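Local structure of beta-agarase D (Zobellia galactanivorans, 4ASM) at residues A[56-62]-A[320-324]; A[72-78]-A[102-106]; A[184-188]-A[232-236]; A[202-207]-A[282-286]; A[270-276]-A[305-309]. The protein hydrolyses the beta-1,4-linkages of agarose in an endo fashion with retention of anomeric configuration, through the family GH16 catalytic domain described here. All blocks are in the same frame, centred on the assembly; numbering follows the deposited sequence.

Contact 1 of 5, residues A[56-62]-A[320-324]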
# COMPACT_ATOMS: atom_id res chain seq x y z
N TRP A 56 -17.45 0.75 -5.69
CA TRP A 56 -16.69 1.51 -4.71
C TRP A 56 -17.59 2.45 -3.94
O TRP A 56 -18.69 2.78 -4.41
CB TRP A 56 -15.62 2.39 -5.39
CG TRP A 56 -14.72 1.68 -6.35
CD1 TRP A 56 -14.95 1.48 -7.67
CD2 TRP A 56 -13.44 1.09 -6.07
NE1 TRP A 56 -13.91 0.80 -8.24
CE2 TRP A 56 -12.97 0.54 -7.28
CE3 TRP A 56 -12.64 0.99 -4.91
CZ2 TRP A 56 -11.73 -0.13 -7.37
CZ3 TRP A 56 -11.42 0.33 -5.00
CH2 TRP A 56 -10.96 -0.22 -6.23
N TYR A 57 -17.11 2.91 -2.79
CA TYR A 57 -17.62 4.15 -2.20
C TYR A 57 -16.47 5.11 -1.90
O TYR A 57 -15.32 4.69 -1.70
CB TYR A 57 -18.55 3.93 -0.99
CG TYR A 57 -18.02 3.04 0.10
CD1 TYR A 57 -18.24 1.67 0.07
CD2 TYR A 57 -17.31 3.57 1.18
CE1 TYR A 57 -17.77 0.85 1.09
CE2 TYR A 57 -16.84 2.75 2.20
CZ TYR A 57 -17.07 1.40 2.15
OH TYR A 57 -16.59 0.59 3.17
N ASN A 58 -16.80 6.41 -1.89
CA ASN A 58 -15.80 7.47 -1.81
C ASN A 58 -15.39 7.83 -0.39
O ASN A 58 -15.20 9.01 -0.06
CB ASN A 58 -16.25 8.71 -2.61
CG ASN A 58 -17.56 9.31 -2.11
OD1 ASN A 58 -18.28 8.70 -1.30
ND2 ASN A 58 -17.89 10.52 -2.59
N LYS A 59 -15.20 6.79 0.44
CA LYS A 59 -14.81 7.00 1.82
C LYS A 59 -13.92 5.85 2.28
O LYS A 59 -13.95 4.78 1.71
CB LYS A 59 -16.09 7.12 2.70
CG LYS A 59 -15.85 7.48 4.15
CD LYS A 59 -17.21 7.74 4.81
CE LYS A 59 -17.04 8.03 6.29
NZ LYS A 59 -18.31 8.61 6.87
N TYR A 60 -13.14 6.13 3.32
CA TYR A 60 -12.42 5.09 4.04
C TYR A 60 -13.40 4.02 4.53
O TYR A 60 -14.58 4.28 4.74
CB TYR A 60 -11.75 5.76 5.23
CG TYR A 60 -10.88 4.92 6.10
CD1 TYR A 60 -9.74 4.27 5.59
CD2 TYR A 60 -11.14 4.81 7.46
CE1 TYR A 60 -8.88 3.53 6.43
CE2 TYR A 60 -10.31 4.07 8.29
CZ TYR A 60 -9.18 3.43 7.78
OH TYR A 60 -8.34 2.69 8.61
N HIS A 61 -12.89 2.81 4.73
CA HIS A 61 -13.74 1.62 4.84
C HIS A 61 -14.64 1.56 6.08
O HIS A 61 -14.26 2.00 7.17
CB HIS A 61 -12.86 0.34 4.73
CG HIS A 61 -12.01 0.05 5.94
ND1 HIS A 61 -11.60 -1.23 6.23
CD2 HIS A 61 -11.52 0.84 6.92
CE1 HIS A 61 -10.87 -1.21 7.33
NE2 HIS A 61 -10.80 0.04 7.77
N ASN A 62 -15.83 1.02 5.87
CA ASN A 62 -16.77 0.84 6.99
C ASN A 62 -16.25 -0.11 8.06
O ASN A 62 -15.39 -0.96 7.81
CB ASN A 62 -18.13 0.32 6.50
CG ASN A 62 -18.89 1.32 5.65
OD1 ASN A 62 -18.75 2.53 5.80
ND2 ASN A 62 -19.72 0.79 4.76
N ASP A 320 -10.66 -5.29 2.86
CA ASP A 320 -11.15 -4.27 1.94
C ASP A 320 -10.02 -3.75 1.07
O ASP A 320 -8.91 -3.49 1.56
CB ASP A 320 -11.70 -3.07 2.72
CG ASP A 320 -12.88 -3.46 3.61
OD1 ASP A 320 -13.81 -4.12 3.09
OD2 ASP A 320 -12.87 -3.10 4.80
N ILE A 321 -10.31 -3.54 -0.22
CA ILE A 321 -9.38 -2.85 -1.12
C ILE A 321 -9.58 -1.36 -0.96
O ILE A 321 -10.71 -0.86 -1.11
CB ILE A 321 -9.60 -3.20 -2.61
CG1 ILE A 321 -9.50 -4.70 -2.85
CG2 ILE A 321 -8.58 -2.45 -3.48
CD1 ILE A 321 -10.11 -5.14 -4.19
N ILE A 322 -8.50 -0.65 -0.63
CA ILE A 322 -8.52 0.79 -0.43
C ILE A 322 -7.51 1.45 -1.37
O ILE A 322 -6.38 0.96 -1.55
CB ILE A 322 -8.19 1.15 1.04
CG1 ILE A 322 -9.23 0.50 1.98
CG2 ILE A 322 -8.12 2.66 1.22
CD1 ILE A 322 -8.93 0.60 3.46
N ILE A 323 -7.92 2.54 -2.01
CA ILE A 323 -6.98 3.35 -2.78
C ILE A 323 -7.06 4.74 -2.21
O ILE A 323 -8.16 5.26 -2.00
CB ILE A 323 -7.31 3.34 -4.29
CG1 ILE A 323 -7.27 1.90 -4.81
CG2 ILE A 323 -6.30 4.24 -5.04
CD1 ILE A 323 -7.70 1.77 -6.27
N ASN A 324 -5.92 5.36 -1.95
CA ASN A 324 -5.94 6.70 -1.39
C ASN A 324 -4.64 7.47 -1.60
O ASN A 324 -3.68 6.94 -2.14
CB ASN A 324 -6.36 6.71 0.11
CG ASN A 324 -5.24 6.27 1.06
OD1 ASN A 324 -4.07 6.27 0.71
ND2 ASN A 324 -5.61 5.93 2.29
O HOH W 1 -15.41 -2.58 5.51
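A buried histidine-carboxylate pair joins these segments. His61 ND1 donates a hydrogen bond to Asp320 OD2 at 2.7 Å. Both ends of the pair are tied further: His61 NE2 hydrogen-bonds Asp157, and Asp320 OD1 forms a salt bridge with Arg128. Water 1 donates to Asp320 OD2 and to Asn62 O, so the carboxylate also reaches the backbone at Asn62. The His61 ring carries a CH-pi contact as well, with Ile322 CD1 4.3 Å from the ring centroid and over its face. Segment 320-324 is a strand of the GH16 beta-sandwich (jelly-roll) fold. It pairs with strand 112-125, as does the short strand 56-57, and residues 58-62 begin the loop that follows the latter. Trp56 packs on 320-324 through its six-membered ring: CH2 lies 3.8 Å from Ile323 CD1, and CZ3 lies 4.3 Å from Ile321 CG2. Its NE1 hydrogen-bonds Asp33. Tyr60 adds CE1 at 4.2 Å from Ile322 CD1. Asn62 N donates back to Tyr57 OH, on the strand before the loop, at 2.8 Å.

Contact 2 of 5, residues A[72-78]-A[102-106]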
# COMPACT_ATOMS: atom_id res chain seq x y z
N GLU A 72 -10.09 10.14 9.77
CA GLU A 72 -9.90 11.06 8.66
C GLU A 72 -8.51 11.02 8.04
O GLU A 72 -8.23 11.79 7.14
CB GLU A 72 -10.35 12.48 9.01
CG GLU A 72 -11.89 12.61 9.17
CD GLU A 72 -12.34 14.07 9.26
OE1 GLU A 72 -11.82 14.81 10.12
OE2 GLU A 72 -13.23 14.48 8.47
N GLY A 73 -7.66 10.13 8.53
CA GLY A 73 -6.33 9.95 7.95
C GLY A 73 -5.18 10.21 8.91
O GLY A 73 -5.35 10.77 10.00
N PRO A 74 -3.99 9.76 8.50
CA PRO A 74 -2.78 9.91 9.31
C PRO A 74 -2.22 11.31 9.20
O PRO A 74 -2.57 12.06 8.27
CB PRO A 74 -1.83 8.90 8.65
CG PRO A 74 -2.22 8.93 7.22
CD PRO A 74 -3.72 9.08 7.22
N GLY A 75 -1.32 11.67 10.11
CA GLY A 75 -0.66 12.97 10.00
C GLY A 75 -1.65 14.11 9.89
O GLY A 75 -2.70 14.09 10.53
N PRO A 76 -1.32 15.11 9.06
CA PRO A 76 -2.25 16.20 8.82
C PRO A 76 -3.17 15.92 7.61
O PRO A 76 -3.70 16.86 7.02
CB PRO A 76 -1.29 17.37 8.56
CG PRO A 76 -0.21 16.71 7.74
CD PRO A 76 -0.03 15.34 8.37
N THR A 77 -3.37 14.65 7.27
CA THR A 77 -4.33 14.28 6.21
C THR A 77 -5.77 14.46 6.69
O THR A 77 -6.11 14.10 7.81
CB THR A 77 -4.18 12.82 5.82
OG1 THR A 77 -2.82 12.57 5.46
CG2 THR A 77 -5.10 12.43 4.63
N LYS A 78 -6.61 15.03 5.81
CA LYS A 78 -8.07 14.96 6.01
C LYS A 78 -8.69 14.39 4.74
O LYS A 78 -8.76 15.07 3.71
CB LYS A 78 -8.68 16.31 6.35
CG LYS A 78 -10.18 16.16 6.73
CD LYS A 78 -11.00 17.41 6.46
CE LYS A 78 -11.27 17.61 4.97
NZ LYS A 78 -12.29 18.70 4.73
N THR A 102 -5.01 23.96 9.11
CA THR A 102 -3.95 23.16 9.73
C THR A 102 -4.54 21.94 10.44
O THR A 102 -5.75 21.88 10.72
CB THR A 102 -3.13 23.99 10.76
OG1 THR A 102 -4.00 24.41 11.81
CG2 THR A 102 -2.52 25.21 10.11
N LYS A 103 -3.69 20.96 10.73
CA LYS A 103 -4.12 19.78 11.47
C LYS A 103 -3.04 19.33 12.42
O LYS A 103 -1.86 19.33 12.06
CB LYS A 103 -4.54 18.63 10.54
CG LYS A 103 -4.93 17.33 11.28
CD LYS A 103 -5.70 16.38 10.40
CE LYS A 103 -6.11 15.10 11.13
NZ LYS A 103 -7.05 14.32 10.29
N SER A 104 -3.47 18.94 13.62
CA SER A 104 -2.59 18.44 14.68
C SER A 104 -2.56 16.91 14.67
O SER A 104 -3.56 16.24 14.38
CB SER A 104 -3.10 18.96 16.03
OG SER A 104 -2.43 18.31 17.09
N PHE A 105 -1.39 16.37 14.98
CA PHE A 105 -1.19 14.94 15.10
C PHE A 105 -0.03 14.71 16.06
O PHE A 105 0.75 15.62 16.34
CB PHE A 105 -0.90 14.29 13.74
CG PHE A 105 0.31 14.89 13.02
CD1 PHE A 105 0.19 16.04 12.26
CD2 PHE A 105 1.55 14.27 13.10
CE1 PHE A 105 1.31 16.59 11.61
CE2 PHE A 105 2.66 14.82 12.46
CZ PHE A 105 2.54 15.97 11.71
N THR A 106 0.08 13.48 16.54
CA THR A 106 1.14 13.12 17.49
C THR A 106 2.45 12.92 16.73
O THR A 106 2.55 12.07 15.84
CB THR A 106 0.75 11.89 18.29
OG1 THR A 106 -0.47 12.20 18.98
CG2 THR A 106 1.83 11.56 19.31
O HOH W 2 -9.43 15.83 10.54
O HOH W 3 -7.45 11.82 11.51
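A type II' beta turn, Pro74 to Thr77, packs against strand 102-106 at one edge of the GH16 sandwich. Both segments pair with strand 112-125, 77-79 in parallel and 102-106 antiparallel. Lys103 is fully extended, with all four chi angles trans. This carries its ammonium group past Pro76 to the backbone at the end of the turn. Along the way, Lys103 CB sits 4.0 Å from Pro76 CB, and Lys103 CE sits 3.6 Å from Gly75 O. Waters 2 and 3 link Lys103 NZ to Glu72 OE1 and to Gly73 O. Phe105 takes the p rotamer for chi1, and its ring covers the turn. Gly75 CA lies over the ring face, 4.0 Å from the centroid, in a CH-pi contact. Pro76 CD touches Phe105 CE1 at 3.7 Å. Helix 329-333 also packs on Phe105 and Pro76. Gly75 has positive phi, and a CB there would clash with Pro76 CD. The one direct hydrogen bond between the segments runs from Lys103 NZ to Thr77 O, 2.7 Å.

Contact 3 of 5, residues A[184-188]-A[232-236]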
# COMPACT_ATOMS: atom_id res chain seq x y z
N HIS A 184 7.74 1.20 -1.43
CA HIS A 184 7.66 0.37 -0.23
C HIS A 184 6.73 -0.80 -0.45
O HIS A 184 5.53 -0.61 -0.69
CB HIS A 184 7.22 1.19 0.98
CG HIS A 184 7.48 0.51 2.29
ND1 HIS A 184 6.68 0.71 3.39
CD2 HIS A 184 8.42 -0.40 2.66
CE1 HIS A 184 7.14 -0.01 4.40
NE2 HIS A 184 8.18 -0.70 3.98
N LEU A 185 7.30 -2.01 -0.39
CA LEU A 185 6.55 -3.25 -0.59
C LEU A 185 6.27 -3.77 0.82
O LEU A 185 7.20 -4.15 1.55
CB LEU A 185 7.33 -4.27 -1.43
CG LEU A 185 7.81 -3.70 -2.78
CD1 LEU A 185 8.66 -4.75 -3.46
CD2 LEU A 185 6.61 -3.33 -3.63
N SER A 186 5.01 -3.69 1.24
CA SER A 186 4.72 -3.69 2.66
C SER A 186 3.42 -4.39 3.05
O SER A 186 2.63 -4.81 2.21
CB SER A 186 4.72 -2.23 3.14
OG SER A 186 4.75 -2.10 4.56
N HIS A 187 3.23 -4.49 4.36
CA HIS A 187 1.99 -4.98 4.96
C HIS A 187 2.02 -4.44 6.37
O HIS A 187 3.02 -3.89 6.79
CB HIS A 187 1.92 -6.52 4.94
CG HIS A 187 2.78 -7.18 5.97
ND1 HIS A 187 4.07 -7.59 5.72
CD2 HIS A 187 2.53 -7.51 7.27
CE1 HIS A 187 4.58 -8.16 6.80
NE2 HIS A 187 3.66 -8.13 7.76
N HIS A 188 0.91 -4.57 7.10
CA HIS A 188 0.96 -4.22 8.51
C HIS A 188 0.17 -5.25 9.29
O HIS A 188 -0.81 -5.80 8.80
CB HIS A 188 0.28 -2.87 8.78
CG HIS A 188 1.08 -1.66 8.43
ND1 HIS A 188 1.31 -1.25 7.13
CD2 HIS A 188 1.61 -0.70 9.22
CE1 HIS A 188 1.99 -0.11 7.15
NE2 HIS A 188 2.18 0.24 8.41
N ARG A 232 2.20 -16.26 2.92
CA ARG A 232 3.00 -15.91 1.72
C ARG A 232 2.40 -14.81 0.86
O ARG A 232 1.22 -14.89 0.47
CB ARG A 232 3.31 -17.14 0.86
CG ARG A 232 4.19 -16.84 -0.38
CD ARG A 232 4.53 -18.13 -1.09
NE ARG A 232 5.16 -17.99 -2.41
CZ ARG A 232 6.33 -18.52 -2.76
NH1 ARG A 232 7.08 -19.17 -1.87
NH2 ARG A 232 6.75 -18.38 -4.02
N LEU A 233 3.23 -13.81 0.55
CA LEU A 233 2.90 -12.68 -0.34
C LEU A 233 3.96 -12.58 -1.42
O LEU A 233 5.14 -12.73 -1.12
CB LEU A 233 2.92 -11.35 0.41
CG LEU A 233 2.07 -11.20 1.67
CD1 LEU A 233 2.28 -9.82 2.32
CD2 LEU A 233 0.58 -11.45 1.36
N GLU A 234 3.53 -12.28 -2.65
CA GLU A 234 4.48 -12.04 -3.74
C GLU A 234 4.15 -10.70 -4.37
O GLU A 234 2.96 -10.41 -4.57
CB GLU A 234 4.37 -13.12 -4.80
CG GLU A 234 4.63 -14.54 -4.29
CD GLU A 234 4.08 -15.62 -5.21
OE1 GLU A 234 3.47 -15.30 -6.25
OE2 GLU A 234 4.30 -16.81 -4.87
N TYR A 235 5.17 -9.89 -4.67
CA TYR A 235 4.98 -8.56 -5.25
C TYR A 235 5.50 -8.50 -6.67
O TYR A 235 6.49 -9.16 -6.99
CB TYR A 235 5.71 -7.50 -4.40
CG TYR A 235 5.14 -7.32 -3.03
CD1 TYR A 235 5.48 -8.18 -2.00
CD2 TYR A 235 4.23 -6.30 -2.77
CE1 TYR A 235 4.92 -8.02 -0.73
CE2 TYR A 235 3.70 -6.11 -1.51
CZ TYR A 235 4.03 -6.99 -0.50
OH TYR A 235 3.48 -6.84 0.75
N PHE A 236 4.82 -7.72 -7.51
CA PHE A 236 5.12 -7.63 -8.95
C PHE A 236 5.08 -6.18 -9.37
O PHE A 236 4.18 -5.44 -8.97
CB PHE A 236 4.06 -8.40 -9.75
CG PHE A 236 3.96 -9.84 -9.38
CD1 PHE A 236 3.24 -10.23 -8.26
CD2 PHE A 236 4.60 -10.82 -10.14
CE1 PHE A 236 3.16 -11.58 -7.87
CE2 PHE A 236 4.53 -12.17 -9.75
CZ PHE A 236 3.80 -12.54 -8.63
O HOH W 4 5.08 -7.36 3.08
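His184 opens the first segment and makes no contact with 232-236. Its ring stacks on Trp207, and its ND1 hydrogen-bonds Glu165, the probable proton donor. Leu185 points toward 232-236. Its CB lies over the face of the Tyr235 ring, 4.0 Å from the centroid, as a CH-pi contact. Its CD2 also meets Tyr235 CD2 at 3.9 Å. At Ser186 the side chain turns away and the backbone takes over: Tyr235 OH donates to Ser186 O at 2.6 Å. His187 points back toward the second segment. Its CB is 4.2 Å from Leu233 CD1, and water 4 joins its ND1 to Tyr235 OH, while its NE2 hydrogen-bonds the carbonyl of Ile303. The contact connects the layer of the GH16 beta-sandwich holding 183-191 and 159-166 with the layer beneath. Strand 183-191 runs antiparallel to 159-166, which carries the two probable catalytic glutamates, and the His188 backbone hydrogen-bonds one of them, Glu160, the likely nucleophile. Strand 232-237 belongs to the layer beneath, between strands 220-229 and 240-246, whose residues Val225 and Arg243 touch Tyr235 and Leu185 respectively.

Contact 4 of 5, residues A[202-207]-A[282-286]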
# COMPACT_ATOMS: atom_id res chain seq x y z
N ALA A 202 10.50 -3.31 7.67
CA ALA A 202 11.48 -2.24 7.80
C ALA A 202 12.88 -2.70 7.37
O ALA A 202 13.87 -2.04 7.69
CB ALA A 202 11.51 -1.72 9.24
N ASP A 203 12.96 -3.83 6.67
CA ASP A 203 14.23 -4.22 6.06
C ASP A 203 14.54 -3.28 4.91
O ASP A 203 13.62 -2.77 4.22
CB ASP A 203 14.28 -5.70 5.63
CG ASP A 203 13.19 -6.11 4.66
OD1 ASP A 203 11.99 -5.95 5.00
OD2 ASP A 203 13.53 -6.65 3.59
N LEU A 204 15.83 -3.05 4.68
CA LEU A 204 16.27 -2.22 3.56
C LEU A 204 15.61 -2.67 2.24
O LEU A 204 15.14 -1.83 1.45
CB LEU A 204 17.80 -2.27 3.45
CG LEU A 204 18.41 -1.58 2.23
CD1 LEU A 204 18.31 -0.07 2.32
CD2 LEU A 204 19.87 -2.06 2.03
N ASN A 205 15.55 -3.97 2.02
CA ASN A 205 15.03 -4.50 0.75
C ASN A 205 13.53 -4.25 0.55
O ASN A 205 13.04 -4.37 -0.58
CB ASN A 205 15.36 -5.99 0.61
CG ASN A 205 16.82 -6.24 0.24
OD1 ASN A 205 17.60 -5.32 -0.04
ND2 ASN A 205 17.20 -7.53 0.23
N SER A 206 12.81 -3.88 1.61
CA SER A 206 11.38 -3.59 1.44
C SER A 206 11.16 -2.27 0.71
O SER A 206 10.06 -1.98 0.25
CB SER A 206 10.61 -3.60 2.77
OG SER A 206 10.90 -2.48 3.57
N TRP A 207 12.20 -1.45 0.67
CA TRP A 207 12.18 -0.20 -0.10
C TRP A 207 12.79 -0.55 -1.46
O TRP A 207 14.02 -0.47 -1.66
CB TRP A 207 12.90 0.91 0.67
CG TRP A 207 12.13 1.26 1.90
CD1 TRP A 207 12.23 0.65 3.14
CD2 TRP A 207 11.11 2.25 2.03
NE1 TRP A 207 11.34 1.22 4.01
CE2 TRP A 207 10.64 2.20 3.36
CE3 TRP A 207 10.55 3.20 1.14
CZ2 TRP A 207 9.64 3.06 3.84
CZ3 TRP A 207 9.54 4.05 1.62
CH2 TRP A 207 9.11 3.97 2.96
N TYR A 282 17.85 0.12 9.38
CA TYR A 282 16.83 -0.78 8.86
C TYR A 282 16.88 -2.06 9.66
O TYR A 282 17.87 -2.30 10.36
CB TYR A 282 17.12 -1.09 7.39
CG TYR A 282 16.86 0.07 6.48
CD1 TYR A 282 15.57 0.33 6.01
CD2 TYR A 282 17.89 0.93 6.11
CE1 TYR A 282 15.32 1.41 5.18
CE2 TYR A 282 17.65 2.02 5.28
CZ TYR A 282 16.36 2.25 4.83
OH TYR A 282 16.11 3.33 4.00
N GLN A 283 15.83 -2.88 9.61
CA GLN A 283 15.87 -4.18 10.26
C GLN A 283 17.12 -4.96 9.83
O GLN A 283 17.42 -5.08 8.63
CB GLN A 283 14.63 -4.99 9.90
CG GLN A 283 14.70 -6.42 10.42
CD GLN A 283 13.51 -7.27 10.08
OE1 GLN A 283 12.78 -6.98 9.13
NE2 GLN A 283 13.29 -8.32 10.85
N LYS A 284 17.88 -5.46 10.80
CA LYS A 284 19.08 -6.25 10.49
C LYS A 284 18.68 -7.61 9.92
O LYS A 284 17.88 -8.35 10.52
CB LYS A 284 19.96 -6.43 11.74
CG LYS A 284 21.31 -7.06 11.44
CD LYS A 284 22.13 -7.22 12.70
CE LYS A 284 23.45 -7.92 12.39
NZ LYS A 284 24.21 -8.12 13.66
N MET A 285 19.23 -7.92 8.75
CA MET A 285 18.89 -9.16 8.05
C MET A 285 20.17 -9.92 7.71
O MET A 285 21.23 -9.31 7.49
CB MET A 285 18.16 -8.84 6.73
CG MET A 285 16.91 -7.97 6.90
SD MET A 285 15.57 -8.80 7.75
CE MET A 285 14.83 -9.77 6.44
N ASN A 286 20.06 -11.24 7.71
CA ASN A 286 21.17 -12.08 7.27
C ASN A 286 20.92 -12.59 5.85
O ASN A 286 19.79 -12.64 5.39
CB ASN A 286 21.32 -13.28 8.20
CG ASN A 286 21.86 -12.91 9.57
OD1 ASN A 286 22.46 -11.85 9.77
ND2 ASN A 286 21.65 -13.81 10.53
O HOH W 5 10.87 -5.09 9.68
O HOH W 6 11.25 -7.91 6.95
O HOH W 7 17.88 -4.47 6.08
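Tyr282 begins the second segment with its ring laid against the loop. Leu204 CD1 sits over its face, 3.9 Å from the ring centroid, as a CH-pi contact. Ala202 O approaches the ring edge, 3.4 Å from Tyr282 CD1. Trp207 CD1 meets Tyr282 CE1 at 3.8 Å, with the two rings oblique. Trp207 also stacks on His184, near the probable proton donor Glu165. The hydroxyl of Tyr282 hydrogen-bonds Tyr178. At Gln283 the backbone joins in: its N donates to Ala202 O at 2.9 Å. Strand 282-288 pairs with 259-264 in the GH16 sandwich, while 202-207 covers most of the connection from strand 197-199 into strand 207-208, with a 3-10 turn at 204-206. Three waters fill the gap. Waters 5 and 6 link Gln283 OE1 to Ala202 N and Asp203 OD1, and water 7 links Gln283 O to Leu204 N. Lys284 turns away. Met285 returns, with CG 3.7 Å from Asp203 CB, while the Asp203 carboxylate forms a salt bridge with Arg243.

Contact 5 of 5, residues A[270-276]-A[305-309]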
# COMPACT_ATOMS: atom_id res chain seq x y z
N THR A 270 10.02 -12.23 20.67
CA THR A 270 9.03 -12.62 19.67
C THR A 270 7.60 -12.46 20.23
O THR A 270 6.63 -12.87 19.60
CB THR A 270 9.35 -14.04 19.12
OG1 THR A 270 8.59 -14.32 17.95
CG2 THR A 270 9.13 -15.13 20.14
N GLY A 271 7.51 -11.86 21.42
CA GLY A 271 6.22 -11.49 22.03
C GLY A 271 5.90 -10.02 21.83
O GLY A 271 6.64 -9.30 21.15
N VAL A 272 4.81 -9.55 22.42
CA VAL A 272 4.24 -8.24 22.02
C VAL A 272 5.07 -6.99 22.32
O VAL A 272 4.86 -5.93 21.72
CB VAL A 272 2.78 -8.05 22.51
CG1 VAL A 272 1.89 -9.16 21.95
CG2 VAL A 272 2.73 -8.00 24.04
N ASN A 273 6.01 -7.10 23.25
CA ASN A 273 6.87 -5.96 23.53
C ASN A 273 8.23 -6.01 22.83
O ASN A 273 9.10 -5.17 23.09
CB ASN A 273 7.01 -5.75 25.05
CG ASN A 273 5.70 -5.30 25.69
OD1 ASN A 273 5.06 -4.33 25.24
ND2 ASN A 273 5.28 -6.01 26.73
N GLY A 274 8.37 -6.96 21.91
CA GLY A 274 9.60 -7.09 21.12
C GLY A 274 9.92 -5.91 20.21
O GLY A 274 9.01 -5.21 19.73
N GLN A 275 11.21 -5.68 19.97
CA GLN A 275 11.67 -4.67 19.02
C GLN A 275 12.67 -5.27 18.04
O GLN A 275 13.36 -6.23 18.35
CB GLN A 275 12.34 -3.49 19.74
CG GLN A 275 11.39 -2.64 20.60
CD GLN A 275 12.11 -1.56 21.40
OE1 GLN A 275 12.77 -0.68 20.83
NE2 GLN A 275 11.95 -1.60 22.72
N LEU A 276 12.76 -4.67 16.87
CA LEU A 276 13.73 -5.10 15.87
C LEU A 276 15.15 -4.75 16.29
O LEU A 276 15.38 -3.67 16.83
CB LEU A 276 13.43 -4.36 14.55
CG LEU A 276 12.11 -4.65 13.84
CD1 LEU A 276 11.91 -3.66 12.68
CD2 LEU A 276 12.01 -6.09 13.36
N PRO A 305 6.35 -10.63 13.72
CA PRO A 305 7.47 -11.07 14.57
C PRO A 305 7.16 -10.97 16.05
O PRO A 305 7.77 -11.70 16.84
CB PRO A 305 8.62 -10.11 14.20
CG PRO A 305 7.96 -8.93 13.55
CD PRO A 305 6.73 -9.50 12.86
N PHE A 306 6.26 -10.06 16.43
CA PHE A 306 5.94 -9.78 17.84
C PHE A 306 4.58 -10.33 18.32
O PHE A 306 4.13 -9.98 19.41
CB PHE A 306 6.10 -8.29 18.13
CG PHE A 306 7.38 -7.72 17.59
CD1 PHE A 306 8.60 -8.29 17.94
CD2 PHE A 306 7.37 -6.65 16.71
CE1 PHE A 306 9.81 -7.79 17.42
CE2 PHE A 306 8.58 -6.14 16.20
CZ PHE A 306 9.79 -6.70 16.57
N ASN A 307 3.97 -11.17 17.50
CA ASN A 307 2.75 -11.90 17.88
C ASN A 307 1.58 -10.98 18.16
O ASN A 307 0.73 -11.25 19.03
CB ASN A 307 3.02 -12.80 19.09
CG ASN A 307 1.97 -13.86 19.26
OD1 ASN A 307 1.42 -14.37 18.29
ND2 ASN A 307 1.65 -14.20 20.52
N TYR A 308 1.50 -9.89 17.40
CA TYR A 308 0.41 -8.91 17.58
C TYR A 308 -0.96 -9.54 17.32
O TYR A 308 -1.97 -9.14 17.94
CB TYR A 308 0.60 -7.72 16.64
CG TYR A 308 1.74 -6.79 16.99
CD1 TYR A 308 2.49 -6.95 18.16
CD2 TYR A 308 2.09 -5.74 16.13
CE1 TYR A 308 3.56 -6.09 18.46
CE2 TYR A 308 3.12 -4.89 16.41
CZ TYR A 308 3.87 -5.05 17.58
OH TYR A 308 4.89 -4.17 17.80
N LEU A 309 -1.03 -10.49 16.40
CA LEU A 309 -2.30 -11.11 16.00
C LEU A 309 -2.71 -12.26 16.92
O LEU A 309 -3.87 -12.73 16.88
CB LEU A 309 -2.26 -11.61 14.54
CG LEU A 309 -1.91 -10.55 13.49
CD1 LEU A 309 -1.95 -11.17 12.11
CD2 LEU A 309 -2.86 -9.32 13.58
O HOH W 8 6.42 -4.69 19.98
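Phe306 lays its ring under the type I beta turn that runs from Gly271 to Gly274. This is a loop-to-loop contact at the periphery of the GH16 domain, with neither segment in a helix or strand. Gly274 C lies over the ring face, 3.4 Å from Phe306 CE1. A CB on Gly274 would point at the ring and clash with Phe306 CD1, so the missing side chain lets the turn come this close. The CZ atom of Phe306 reaches on to Leu276, 4.0 Å from its CD2. Between the backbones the contacts are weaker. Thr270 CA and Pro305 O are 3.2 Å apart, and Val272 CA and Phe306 O are 3.1 Å apart, both as CA-H...O contacts. Thr270 O hydrogen-bonds Arg313. Tyr308 and Pro305 also pack on Tyr199 of strand 197-199, which places the loops beside the sheet. Water 8 bridges the turn to Tyr308: it donates to Val272 O at 2.6 Å and to Gly274 O at 2.7 Å, and accepts from Tyr308 OH at 2.7 Å.

Contacts 1 and 3 are buried. Contacts 2, 4 and 5 are only partly so and lie farther from the chain centre. Contacts 1 and 2 both border strand 112-125, yet contact 1 uses a histidine-carboxylate pair among isoleucines and contact 2 a solvated lysine. Contact 3 relies on one tyrosine between sheet layers, with a single bridging water. Contact 4 has three. Contacts 3 and 4 touch directly: Leu185 N lies 2.8 Å from Ser206 O, a probable hydrogen bond. Contact 4 meets contact 5 through Ala202 and Gln283 on Leu276. Contact 5 has no clear direct hydrogen bond between its segments.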